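PDB 3B7F: glycosyl hydrolase, BNR repeat from Ralstonia eutropha, which is of unknown specific function but folds as a seven-bladed beta-propeller with sialidase-like repeats and may act as a hydrolase. Local coordinates for residues P22-V27 against E68-A73; A154-H159 against R163-G168; F296-S301 against V307-K312. All coordinates share one frame; numbering follows the deposited sequence. Where two conformers were deposited one is given.

Interaction 1 of 3, residues P22-V27 against E68-A73; sequences PVMLLV and ERMLMA
Met24 and Leu26 face Met70 across the gap between two strands that run in roughly the same direction without sharing a hydrogen bond. The backbones stay well apart: the closest pair of CA atoms, Leu26 CA and Met72 CA, is separated by 9.5 Å, so side chains alone span the interval, burying 99 Å² in all. Leu26 and Met24 lie two residues apart on strand 24-29 and point the same way, toward the second segment. Met70, a selenomethionine like Met24, supplies the reach. Its CG is anti to the carbonyl carbon (chi1 -56°), and from there the chain is extended, carrying the methyl CE across the gap. That methyl makes both contacts: Met70 CE lies 4.1 Å from both Met24 SE and Leu26 CD2. Met24 SE and Leu26 CD2 are themselves 3.9 Å apart, which makes the three atoms a nearly equilateral apolar triangle.

In the seven-bladed propeller these strands belong to successive blades, each being second from the inner edge of its four-stranded sheet. The blade of strand 24-29 is also the one that closes the ring: its innermost strand, 385-391, comes from the C-terminal end of the chain, and Met24 and Leu26 pair with its backbone at Ala391 and Gln389. Blade-to-blade packing continues around the triangle, with Leu26 touching Ile60 of strand 56-62 and Met72 lying against Phe35 of strand 32-38, while Trp93 covers Met70 from a loop.

Met24 bends at its last torsion (chi3 -71°), which turns its own methyl off the line to Met70 and leaves selenium as the atom presented. A 1,2-ethanediol molecule, probably from the crystallisation liquor, lies about 4 Å from the Met24 side chain.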
loop_
_atom_site.group_PDB
_atom_site.type_symbol
_atom_site.label_atom_id
_atom_site.label_comp_id
_atom_site.label_asym_id
_atom_site.label_seq_id
_atom_site.Cartn_x
_atom_site.Cartn_y
_atom_site.Cartn_z
ATOM N N PRO A 22 -12.652 -16.070 -10.936
ATOM C CA PRO A 22 -12.632 -15.813 -9.514
ATOM C C PRO A 22 -11.571 -14.826 -9.083
ATOM O O PRO A 22 -10.487 -14.803 -9.655
ATOM C CB PRO A 22 -12.272 -17.186 -8.920
ATOM C CG PRO A 22 -12.782 -18.154 -9.882
ATOM C CD PRO A 22 -12.379 -17.501 -11.201
ATOM N N VAL A 23 -11.919 -14.012 -8.096
ATOM C CA VAL A 23 -11.008 -13.077 -7.453
ATOM C C VAL A 23 -10.711 -13.604 -6.044
ATOM O O VAL A 23 -11.556 -14.249 -5.398
ATOM C CB VAL A 23 -11.611 -11.646 -7.408
ATOM C CG1 VAL A 23 -10.776 -10.697 -6.558
ATOM C CG2 VAL A 23 -11.743 -11.088 -8.808
HETATM N N MSE A 24 -9.506 -13.321 -5.571
HETATM C CA MSE A 24 -9.089 -13.662 -4.250
HETATM C C MSE A 24 -8.649 -12.386 -3.581
HETATM O O MSE A 24 -8.068 -11.539 -4.230
HETATM C CB MSE A 24 -7.944 -14.660 -4.300
HETATM C CG MSE A 24 -7.443 -15.084 -2.909
HETATM SE SE MSE A 24 -6.356 -16.705 -2.939
HETATM C CE MSE A 24 -7.846 -17.937 -3.324
ATOM N N LEU A 25 -8.951 -12.247 -2.291
ATOM C CA LEU A 25 -8.501 -11.106 -1.483
ATOM C C LEU A 25 -7.683 -11.718 -0.366
ATOM O O LEU A 25 -8.111 -12.674 0.217
ATOM C CB LEU A 25 -9.660 -10.283 -0.916
ATOM C CG LEU A 25 -10.672 -9.692 -1.899
ATOM C CD1 LEU A 25 -11.768 -9.027 -1.090
ATOM C CD2 LEU A 25 -10.025 -8.703 -2.913
ATOM N N LEU A 26 -6.504 -11.167 -0.122
ATOM C CA LEU A 26 -5.536 -11.630 0.865
ATOM C C LEU A 26 -5.604 -10.600 1.964
ATOM O O LEU A 26 -5.186 -9.461 1.736
ATOM C CB LEU A 26 -4.137 -11.662 0.242
ATOM C CG LEU A 26 -3.986 -12.218 -1.178
ATOM C CD1 LEU A 26 -2.469 -12.153 -1.600
ATOM C CD2 LEU A 26 -4.551 -13.620 -1.284
ATOM N N VAL A 27 -6.109 -11.004 3.146
ATOM C CA VAL A 27 -6.431 -10.106 4.217
ATOM C C VAL A 27 -5.507 -10.288 5.414
ATOM O O VAL A 27 -5.543 -11.335 6.071
ATOM C CB VAL A 27 -7.903 -10.325 4.698
ATOM C CG1 VAL A 27 -8.272 -9.292 5.758
ATOM C CG2 VAL A 27 -8.886 -10.299 3.521
ATOM N N GLU A 68 1.255 -18.770 -8.285
ATOM C CA GLU A 68 1.351 -19.796 -7.261
ATOM C C GLU A 68 2.227 -19.341 -6.060
ATOM O O GLU A 68 2.166 -19.912 -4.989
ATOM C CB GLU A 68 1.828 -21.127 -7.902
ATOM C CG GLU A 68 3.282 -21.233 -8.453
ATOM C CD GLU A 68 3.582 -20.646 -9.855
ATOM O OE1 GLU A 68 2.801 -19.848 -10.434
ATOM O OE2 GLU A 68 4.664 -21.002 -10.371
ATOM N N ARG A 69 3.038 -18.294 -6.250
ATOM C CA ARG A 69 3.912 -17.767 -5.206
ATOM C C ARG A 69 3.305 -16.575 -4.458
ATOM O O ARG A 69 2.744 -15.669 -5.097
ATOM C CB ARG A 69 5.259 -17.368 -5.811
ATOM C CG ARG A 69 6.014 -18.552 -6.379
ATOM C CD ARG A 69 7.401 -18.159 -6.841
ATOM N NE ARG A 69 8.169 -19.284 -7.380
ATOM C CZ ARG A 69 8.895 -20.154 -6.663
ATOM N NH1 ARG A 69 8.926 -20.134 -5.324
ATOM N NH2 ARG A 69 9.573 -21.106 -7.312
HETATM N N MSE A 70 3.399 -16.605 -3.116
HETATM C CA MSE A 70 2.937 -15.533 -2.244
HETATM C C MSE A 70 3.884 -15.322 -1.086
HETATM O O MSE A 70 4.489 -16.280 -0.602
HETATM C CB MSE A 70 1.600 -15.844 -1.609
HETATM C CG MSE A 70 0.471 -16.173 -2.540
HETATM SE SE MSE A 70 -1.185 -16.153 -1.487
HETATM C CE MSE A 70 -2.293 -16.668 -2.961
ATOM N N LEU A 71 3.991 -14.059 -0.655
ATOM C CA LEU A 71 4.779 -13.649 0.511
ATOM C C LEU A 71 3.847 -12.974 1.492
ATOM O O LEU A 71 2.870 -12.359 1.093
ATOM C CB LEU A 71 5.957 -12.734 0.168
ATOM C CG LEU A 71 7.133 -13.350 -0.641
ATOM C CD1 LEU A 71 8.309 -12.398 -0.660
ATOM C CD2 LEU A 71 7.605 -14.713 -0.115
HETATM N N MSE A 72 4.146 -13.163 2.772
HETATM C CA MSE A 72 3.382 -12.648 3.886
HETATM C C MSE A 72 4.327 -12.085 4.964
HETATM O O MSE A 72 5.070 -12.838 5.550
HETATM C CB MSE A 72 2.551 -13.782 4.471
HETATM C CG MSE A 72 1.839 -13.425 5.772
HETATM SE SE MSE A 72 1.018 -14.912 6.602
HETATM C CE MSE A 72 -0.208 -15.487 5.253
ATOM N N ALA A 73 4.301 -10.771 5.188
ATOM C CA ALA A 73 5.079 -10.100 6.235
ATOM C C ALA A 73 4.359 -10.340 7.580
ATOM O O ALA A 73 3.155 -10.065 7.727
ATOM C CB ALA A 73 5.225 -8.586 5.906
#

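Interaction 2 of 3, residues A154-H159 against R163-G168; sequences AGFNDH and RAWTGG
His159 lays one face of its imidazole on the far end of the Trp165 indole: Trp165 CH2 sits over the centre of the imidazole ring, and His159 CE1 comes within 3.4 Å of it. The two planes are inclined at 36°, with 4.4 Å between the His159 centroid and that of the six-membered indole ring, so the pair is oblique and neither a stack nor a T-shape. Phe156 meets another side of the same indole, its CE1 coming up to the indole edge, 4.0 Å from Trp165 CE3. The methyl CG2 of Thr166 then meets the Phe156 ring at its edge, 4.2 Å from CZ.

These groups come from two short helices, 154-157 and 162-166, in the connection between the propeller blade ending at strand 151-152 and the next one, which starts at strand 178-184. The aromatic cluster rests on that next blade: Phe156 touches Ile194 and Met196, and Trp165 touches Phe202 and Trp211. Trp165 also meets Phe230, in the segment that follows this blade, edge-to-face. His159 stands just ahead of the second helix with CG anti to its backbone N (chi1 -165°). From there ND1 caps the backbone N of Met161, and NE2 bonds to Asp210 OD1. Next along the helix, the Thr166 hydroxyl bonds to Arg162 O; the helix gives way at Gly167, where phi turns positive.

With ND1 accepting from an amide and NE2 directed at a carboxylate, the imidazole is fixed in rotation, consistent with a neutral ring carrying its proton on NE2 and polarised by Asp210.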
loop_
_atom_site.group_PDB
_atom_site.type_symbol
_atom_site.label_atom_id
_atom_site.label_comp_id
_atom_site.label_asym_id
_atom_site.label_seq_id
_atom_site.Cartn_x
_atom_site.Cartn_y
_atom_site.Cartn_z
ATOM N N ALA A 154 21.908 -1.642 0.576
ATOM C CA ALA A 154 22.938 -0.770 1.161
ATOM C C ALA A 154 22.915 0.672 0.661
ATOM O O ALA A 154 23.149 1.603 1.433
ATOM C CB ALA A 154 24.315 -1.392 0.928
ATOM N N GLY A 155 22.598 0.868 -0.615
ATOM C CA GLY A 155 22.503 2.223 -1.172
ATOM C C GLY A 155 21.454 3.119 -0.527
ATOM O O GLY A 155 21.554 4.338 -0.637
ATOM N N PHE A 156 20.441 2.527 0.118
ATOM C CA PHE A 156 19.504 3.299 0.923
ATOM C C PHE A 156 19.908 3.248 2.406
ATOM O O PHE A 156 20.074 4.288 3.029
ATOM C CB PHE A 156 18.026 2.865 0.821
ATOM C CG PHE A 156 17.169 3.642 1.788
ATOM C CD1 PHE A 156 16.746 4.936 1.477
ATOM C CD2 PHE A 156 16.924 3.145 3.071
ATOM C CE1 PHE A 156 16.054 5.690 2.402
ATOM C CE2 PHE A 156 16.256 3.888 4.010
ATOM C CZ PHE A 156 15.818 5.165 3.683
ATOM N N ASN A 157 20.004 2.037 2.963
ATOM C CA ASN A 157 20.257 1.837 4.409
ATOM C C ASN A 157 21.502 2.497 4.981
ATOM O O ASN A 157 21.505 2.844 6.164
ATOM C CB ASN A 157 20.293 0.336 4.772
ATOM C CG ASN A 157 18.907 -0.318 4.780
ATOM O OD1 ASN A 157 17.940 0.232 4.259
ATOM N ND2 ASN A 157 18.819 -1.515 5.369
ATOM N N ASP A 158 22.542 2.626 4.155
ATOM C CA ASP A 158 23.800 3.275 4.513
ATOM C C ASP A 158 24.040 4.527 3.665
ATOM O O ASP A 158 25.169 4.921 3.485
ATOM C CB ASP A 158 24.979 2.293 4.347
ATOM C CG ASP A 158 24.926 1.115 5.319
ATOM O OD1 ASP A 158 24.493 1.267 6.480
ATOM O OD2 ASP A 158 25.373 0.031 4.917
ATOM N N HIS A 159 22.990 5.150 3.142
ATOM C CA HIS A 159 23.138 6.413 2.411
ATOM C C HIS A 159 23.552 7.466 3.440
ATOM O O HIS A 159 23.027 7.429 4.567
ATOM C CB HIS A 159 21.812 6.837 1.762
ATOM C CG HIS A 159 21.957 7.902 0.721
ATOM N ND1 HIS A 159 22.191 9.226 1.030
ATOM C CD2 HIS A 159 21.888 7.839 -0.629
ATOM C CE1 HIS A 159 22.273 9.934 -0.081
ATOM N NE2 HIS A 159 22.087 9.116 -1.106
ATOM N N ARG A 163 19.840 9.140 7.890
ATOM C CA ARG A 163 19.404 9.557 9.219
ATOM C C ARG A 163 18.644 10.898 9.150
ATOM O O ARG A 163 17.662 11.089 9.871
ATOM C CB ARG A 163 20.591 9.615 10.195
ATOM C CG ARG A 163 20.172 9.733 11.666
ATOM N N ALA A 164 19.094 11.801 8.267
ATOM C CA ALA A 164 18.442 13.092 8.022
ATOM C C ALA A 164 17.068 12.909 7.344
ATOM O O ALA A 164 16.091 13.579 7.706
ATOM C CB ALA A 164 19.344 13.991 7.170
ATOM N N TRP A 165 17.015 12.016 6.353
ATOM C CA TRP A 165 15.770 11.687 5.663
ATOM C C TRP A 165 14.741 10.998 6.563
ATOM O O TRP A 165 13.581 11.375 6.531
ATOM C CB TRP A 165 16.010 10.789 4.457
ATOM C CG TRP A 165 16.769 11.394 3.343
ATOM C CD1 TRP A 165 16.859 12.712 3.022
ATOM C CD2 TRP A 165 17.428 10.684 2.294
ATOM N NE1 TRP A 165 17.583 12.876 1.880
ATOM C CE2 TRP A 165 17.935 11.642 1.398
ATOM C CE3 TRP A 165 17.644 9.331 2.030
ATOM C CZ2 TRP A 165 18.673 11.291 0.268
ATOM C CZ3 TRP A 165 18.354 8.981 0.903
ATOM C CH2 TRP A 165 18.862 9.955 0.036
ATOM N N THR A 166 15.173 10.020 7.363
ATOM C CA THR A 166 14.281 9.270 8.249
ATOM C C THR A 166 13.979 9.995 9.563
ATOM O O THR A 166 12.818 10.179 9.908
ATOM C CB THR A 166 14.859 7.879 8.634
ATOM O OG1 THR A 166 16.033 8.053 9.425
ATOM C CG2 THR A 166 15.188 7.020 7.407
ATOM N N GLY A 167 15.032 10.365 10.292
ATOM C CA GLY A 167 14.947 11.000 11.626
ATOM C C GLY A 167 15.129 9.960 12.745
ATOM O O GLY A 167 16.185 9.304 12.827
ATOM N N GLY A 168 14.113 9.825 13.612
ATOM C CA GLY A 168 14.088 8.839 14.723
ATOM C C GLY A 168 12.700 8.211 14.851
ATOM O O GLY A 168 11.912 8.261 13.886
#

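Interaction 3 of 3, residues F296-S301 against V307-K312; sequences FPMDGS and VSPGGK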
loop_
_atom_site.group_PDB
_atom_site.type_symbol
_atom_site.label_atom_id
_atom_site.label_comp_id
_atom_site.label_asym_id
_atom_site.label_seq_id
_atom_site.Cartn_x
_atom_site.Cartn_y
_atom_site.Cartn_z
ATOM N N PHE A 296 -10.069 6.900 0.335
ATOM C CA PHE A 296 -10.984 6.718 1.461
ATOM C C PHE A 296 -10.715 7.852 2.488
ATOM O O PHE A 296 -9.895 7.690 3.405
ATOM C CB PHE A 296 -10.854 5.364 2.133
ATOM C CG PHE A 296 -11.987 5.099 3.110
ATOM C CD1 PHE A 296 -11.922 5.532 4.442
ATOM C CD2 PHE A 296 -13.170 4.468 2.664
ATOM C CE1 PHE A 296 -13.002 5.299 5.313
ATOM C CE2 PHE A 296 -14.229 4.242 3.522
ATOM C CZ PHE A 296 -14.151 4.648 4.849
ATOM N N PRO A 297 -11.411 8.992 2.331
ATOM C CA PRO A 297 -11.159 10.118 3.190
ATOM C C PRO A 297 -11.473 9.968 4.671
ATOM O O PRO A 297 -12.462 9.336 5.051
ATOM C CB PRO A 297 -12.043 11.223 2.580
ATOM C CG PRO A 297 -12.260 10.771 1.166
ATOM C CD PRO A 297 -12.404 9.333 1.292
HETATM N N MSE A 298 -10.601 10.575 5.470
HETATM C CA MSE A 298 -10.686 10.621 6.921
HETATM C C MSE A 298 -10.388 12.051 7.360
HETATM O O MSE A 298 -9.932 12.854 6.558
HETATM C CB MSE A 298 -9.707 9.618 7.507
HETATM C CG MSE A 298 -10.197 8.146 7.246
HETATM SE SE MSE A 298 -9.123 6.875 8.161
HETATM C CE MSE A 298 -9.797 7.241 9.923
ATOM N N ASP A 299 -10.655 12.349 8.624
ATOM C CA ASP A 299 -10.495 13.670 9.217
ATOM C C ASP A 299 -9.048 13.913 9.658
ATOM O O ASP A 299 -8.586 13.333 10.621
ATOM C CB ASP A 299 -11.456 13.758 10.397
ATOM C CG ASP A 299 -11.558 15.148 11.006
ATOM O OD1 ASP A 299 -10.689 16.002 10.767
ATOM O OD2 ASP A 299 -12.544 15.376 11.750
ATOM N N GLY A 300 -8.336 14.781 8.947
ATOM C CA GLY A 300 -6.963 15.122 9.290
ATOM C C GLY A 300 -6.859 16.528 9.843
ATOM O O GLY A 300 -5.822 17.146 9.678
ATOM N N SER A 301 -7.910 17.024 10.511
ATOM C CA SER A 301 -7.935 18.411 11.018
ATOM C C SER A 301 -7.167 18.642 12.336
ATOM O O SER A 301 -6.896 19.802 12.698
ATOM C CB SER A 301 -9.381 18.899 11.160
ATOM O OG SER A 301 -10.066 18.152 12.137
ATOM N N VAL A 307 -5.121 11.107 12.738
ATOM C CA VAL A 307 -6.165 11.067 11.702
ATOM C C VAL A 307 -7.354 10.371 12.379
ATOM O O VAL A 307 -7.186 9.336 13.038
ATOM C CB VAL A 307 -5.697 10.341 10.442
ATOM C CG1 VAL A 307 -6.766 10.409 9.356
ATOM C CG2 VAL A 307 -4.351 10.948 9.930
ATOM N N SER A 308 -8.529 10.980 12.286
ATOM C CA SER A 308 -9.735 10.473 12.906
ATOM C C SER A 308 -10.758 10.087 11.868
ATOM O O SER A 308 -10.772 10.651 10.784
ATOM C CB SER A 308 -10.342 11.523 13.825
ATOM O OG SER A 308 -9.450 11.797 14.883
ATOM N N PRO A 309 -11.622 9.107 12.196
ATOM C CA PRO A 309 -12.686 8.781 11.273
ATOM C C PRO A 309 -13.806 9.814 11.352
ATOM O O PRO A 309 -13.914 10.516 12.367
ATOM C CB PRO A 309 -13.201 7.441 11.810
ATOM C CG PRO A 309 -12.973 7.523 13.279
ATOM C CD PRO A 309 -11.684 8.271 13.420
ATOM N N GLY A 310 -14.610 9.884 10.285
ATOM C CA GLY A 310 -15.839 10.661 10.222
ATOM C C GLY A 310 -16.967 9.649 10.388
ATOM O O GLY A 310 -16.749 8.437 10.341
ATOM N N GLY A 311 -18.170 10.126 10.624
ATOM C CA GLY A 311 -19.292 9.233 10.852
ATOM C C GLY A 311 -20.030 8.772 9.629
ATOM O O GLY A 311 -20.936 7.984 9.760
ATOM N N LYS A 312 -19.657 9.268 8.452
ATOM C CA LYS A 312 -20.363 8.979 7.194
ATOM C C LYS A 312 -19.391 8.428 6.187
ATOM O O LYS A 312 -18.920 9.173 5.327
ATOM C CB LYS A 312 -21.041 10.250 6.691
ATOM C CG LYS A 312 -22.120 10.728 7.667
ATOM C CD LYS A 312 -22.898 11.901 7.156
ATOM C CE LYS A 312 -23.993 12.290 8.163
ATOM N NZ LYS A 312 -24.716 13.564 7.785
HETATM O O HOH W 1 -13.852 8.112 7.944
HETATM O O HOH W 2 -14.284 13.385 11.955
#
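Asp299 OD1 is gripped twice by Ser301, while the backbone of Asp299 pairs across the contact with Ser308. The hydroxyl OG of Ser301 donates to Asp299 OD1 at 2.6 Å from the syn side, 16° out of the carboxylate plane. Ser301 N reaches the same oxygen at 3.0 Å, which closes an Asx turn. The other oxygen, OD2, faces the second segment through water 2, which donates both to Asp299 OD2, at 2.7 Å, and to Pro309 O. One carboxylate thus joins a local turn to segment 307-312, the link to the latter running through water 2.

Asp299 and Ser308 form a single antiparallel bridge, a hydrogen-bonded pair, with Asp299 N bonding to Ser308 O at 2.7 Å and Ser308 N returning to Asp299 O almost straight, at 2.9 Å. The bridge lies in the long connection between strands 293-297 and 315-318, the second and third strands of one propeller blade, and draws the two limbs of that connection together beyond the end of the sheet.

Met298 fills one side of the bridge. Its CB packs on Val307 CG1 at 3.6 Å, and the bend at chi3 (73°) tucks CE against Pro309, 3.5 Å from Pro309 N and close to its ring atom CB. Val307 also touches His252 and Phe281, and Met298 meets Thr340. Water 1 accepts from Gly310 N and makes a weak bond to Pro297 O.

Interactions 1, 2 and 3 follow one another along the chain and occupy three separate sectors of the propeller ring, with centres about 31 Å (1 to 2), 29 Å (1 to 3) and 31 Å (2 to 3) apart. None touches another; the nearest atoms of interactions 1 and 3 are still about 14 Å apart. Interaction 1 lies closest to the centre of the chain, about 14 Å from it, and joins neighbouring blades. Interaction 2, the farthest out at about 21 Å, belongs to a linker between blades, and interaction 3 to a connection inside one blade. Bound 1,2-ethanediol lies beside interactions 1 and 3, but marks no established active site.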